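Local coordinates for protein dehalogenase-like hydrolase (Ralstonia solanacearum, PDB 3UMB) that probably hydrolyses small (S)-2-haloalkanoic acids to the corresponding (R)-2-hydroxy acids, releasing halide, as a member of the HAD-like hydrolase superfamily, at residues L118-N123 with D143-V148. Sequence-based numbering, arbitrary orientation.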
loop_
_atom_site.group_PDB
_atom_site.type_symbol
_atom_site.label_atom_id
_atom_site.label_comp_id
_atom_site.label_asym_id
_atom_site.label_seq_id
_atom_site.Cartn_x
_atom_site.Cartn_y
_atom_site.Cartn_z
ATOM N N LEU A 118 -13.793 -7.841 -25.214
ATOM C CA LEU A 118 -12.551 -7.507 -24.533
ATOM C C LEU A 118 -12.717 -6.163 -23.906
ATOM O O LEU A 118 -13.318 -5.273 -24.516
ATOM C CB LEU A 118 -11.353 -7.469 -25.497
ATOM C CG LEU A 118 -10.987 -8.751 -26.253
ATOM C CD1 LEU A 118 -9.645 -8.579 -26.991
ATOM C CD2 LEU A 118 -10.998 -10.018 -25.365
ATOM N N GLY A 119 -12.214 -6.029 -22.678
ATOM C CA GLY A 119 -12.175 -4.729 -22.017
ATOM C C GLY A 119 -10.892 -4.449 -21.255
ATOM O O GLY A 119 -10.104 -5.378 -20.954
ATOM N N ILE A 120 -10.701 -3.165 -20.958
ATOM C CA ILE A 120 -9.699 -2.683 -20.004
ATOM C C ILE A 120 -10.379 -2.159 -18.732
ATOM O O ILE A 120 -11.374 -1.403 -18.812
ATOM C CB ILE A 120 -8.930 -1.507 -20.565
ATOM C CG1 ILE A 120 -8.264 -1.887 -21.880
ATOM C CG2 ILE A 120 -7.872 -1.021 -19.568
ATOM C CD1 ILE A 120 -7.391 -0.778 -22.453
ATOM N N LEU A 121 -9.849 -2.551 -17.574
ATOM C CA LEU A 121 -10.209 -1.944 -16.275
ATOM C C LEU A 121 -8.948 -1.457 -15.566
ATOM O O LEU A 121 -8.089 -2.268 -15.220
ATOM C CB LEU A 121 -10.986 -2.896 -15.375
ATOM C CG LEU A 121 -11.508 -2.264 -14.074
ATOM C CD1 LEU A 121 -12.558 -1.172 -14.380
ATOM C CD2 LEU A 121 -12.077 -3.321 -13.135
ATOM N N SER A 122 -8.849 -0.133 -15.384
ATOM C CA SER A 122 -7.614 0.523 -15.028
ATOM C C SER A 122 -7.765 1.573 -13.940
ATOM O O SER A 122 -8.759 2.294 -13.872
ATOM C CB SER A 122 -7.029 1.194 -16.260
ATOM O OG SER A 122 -5.889 1.983 -15.910
ATOM N N ASN A 123 -6.748 1.664 -13.092
ATOM C CA ASN A 123 -6.682 2.707 -12.071
ATOM C C ASN A 123 -6.576 4.034 -12.842
ATOM O O ASN A 123 -6.941 5.123 -12.357
ATOM C CB ASN A 123 -5.469 2.482 -11.124
ATOM C CG ASN A 123 -5.789 1.596 -9.893
ATOM O OD1 ASN A 123 -6.945 1.337 -9.540
ATOM N ND2 ASN A 123 -4.733 1.143 -9.220
ATOM N N ASP A 143 -14.304 -3.435 -26.600
ATOM C CA ASP A 143 -15.660 -2.962 -26.369
ATOM C C ASP A 143 -15.724 -1.883 -25.261
ATOM O O ASP A 143 -16.269 -0.796 -25.487
ATOM C CB ASP A 143 -16.553 -4.145 -26.024
ATOM C CG ASP A 143 -16.699 -5.114 -27.180
ATOM O OD1 ASP A 143 -15.827 -5.114 -28.084
ATOM O OD2 ASP A 143 -17.691 -5.885 -27.188
ATOM N N HIS A 144 -15.145 -2.158 -24.084
ATOM C CA HIS A 144 -15.201 -1.200 -22.960
ATOM C C HIS A 144 -13.809 -0.866 -22.441
ATOM O O HIS A 144 -12.983 -1.733 -22.278
ATOM C CB HIS A 144 -16.065 -1.751 -21.825
ATOM C CG HIS A 144 -17.425 -2.240 -22.253
ATOM N ND1 HIS A 144 -18.510 -1.394 -22.404
ATOM C CD2 HIS A 144 -17.881 -3.490 -22.526
ATOM C CE1 HIS A 144 -19.572 -2.105 -22.749
ATOM N NE2 HIS A 144 -19.219 -3.378 -22.831
ATOM N N VAL A 145 -13.560 0.415 -22.226
ATOM C CA VAL A 145 -12.315 0.906 -21.673
ATOM C C VAL A 145 -12.755 1.645 -20.392
ATOM O O VAL A 145 -13.326 2.757 -20.450
ATOM C CB VAL A 145 -11.556 1.788 -22.691
ATOM C CG1 VAL A 145 -10.445 2.617 -22.028
ATOM C CG2 VAL A 145 -10.959 0.926 -23.816
ATOM N N LEU A 146 -12.538 0.984 -19.251
ATOM C CA LEU A 146 -13.105 1.398 -17.966
ATOM C C LEU A 146 -12.034 1.954 -16.990
ATOM O O LEU A 146 -10.908 1.487 -16.918
ATOM C CB LEU A 146 -13.885 0.221 -17.343
ATOM C CG LEU A 146 -14.907 -0.487 -18.272
ATOM C CD1 LEU A 146 -15.253 -1.815 -17.757
ATOM C CD2 LEU A 146 -16.199 0.343 -18.445
ATOM N N SER A 147 -12.416 2.994 -16.270
ATOM C CA SER A 147 -11.567 3.665 -15.309
ATOM C C SER A 147 -12.255 3.695 -13.972
ATOM O O SER A 147 -13.445 3.979 -13.888
ATOM C CB SER A 147 -11.345 5.089 -15.753
ATOM O OG SER A 147 -10.738 5.875 -14.745
ATOM N N VAL A 148 -11.489 3.465 -12.924
ATOM C CA VAL A 148 -11.983 3.597 -11.564
ATOM C C VAL A 148 -12.396 5.015 -11.245
ATOM O O VAL A 148 -12.912 5.296 -10.188
ATOM C CB VAL A 148 -10.903 3.186 -10.557
ATOM C CG1 VAL A 148 -10.382 1.792 -10.880
ATOM C CG2 VAL A 148 -9.750 4.262 -10.533
#
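Ile120 and Leu146 are joined by a backbone hydrogen bond in a parallel strand pair, 118-122 beside 144-147, with Ile120 level with Val145 and Leu121 with Leu146; the axes approach to 4.7 Å at 11°. Linked through helix 126-134, the strands form a beta-alpha-beta unit at one edge of the Rossmann-like HAD sheet, 144-147 being outermost within the chain and 118-122 also bonded to strand 6-9. The ladder alternates: Ile120 N donates to His144 O (3.0 Å), Ile120 O takes Leu146 N (2.7 Å), and Leu146 O takes Ser122 N. Val148 N, just past the strand, donates to Ser122 O and extends the ladder; at the other end Asp143 N to Leu118 O is weak. Ile120, Val145, Ser122 and Ser147 share one face, where Ile120 CD1 lies 4.2 Å from Val145 CG2, the two side chains side by side, both touching Leu129 of helix 126-134. Both serine hydroxyls bond to the backbone of Gly124, Ser122 OG to its N and Ser147 OG to its O, tying the strand ends to the turn that follows Asn123. On the other face Leu121 chi1 (-174°) sets CG anti to the backbone N and chi2 (65°) then carries CD1 to 3.5 Å from Leu146 CB; helix 163-168 covers this pair through Leu163 and Ala167. Just past the strand ends, the two methyls of Val148 meet Asn123: CG2 its O at 3.5 Å, CG1 its OD1 at 3.7 Å.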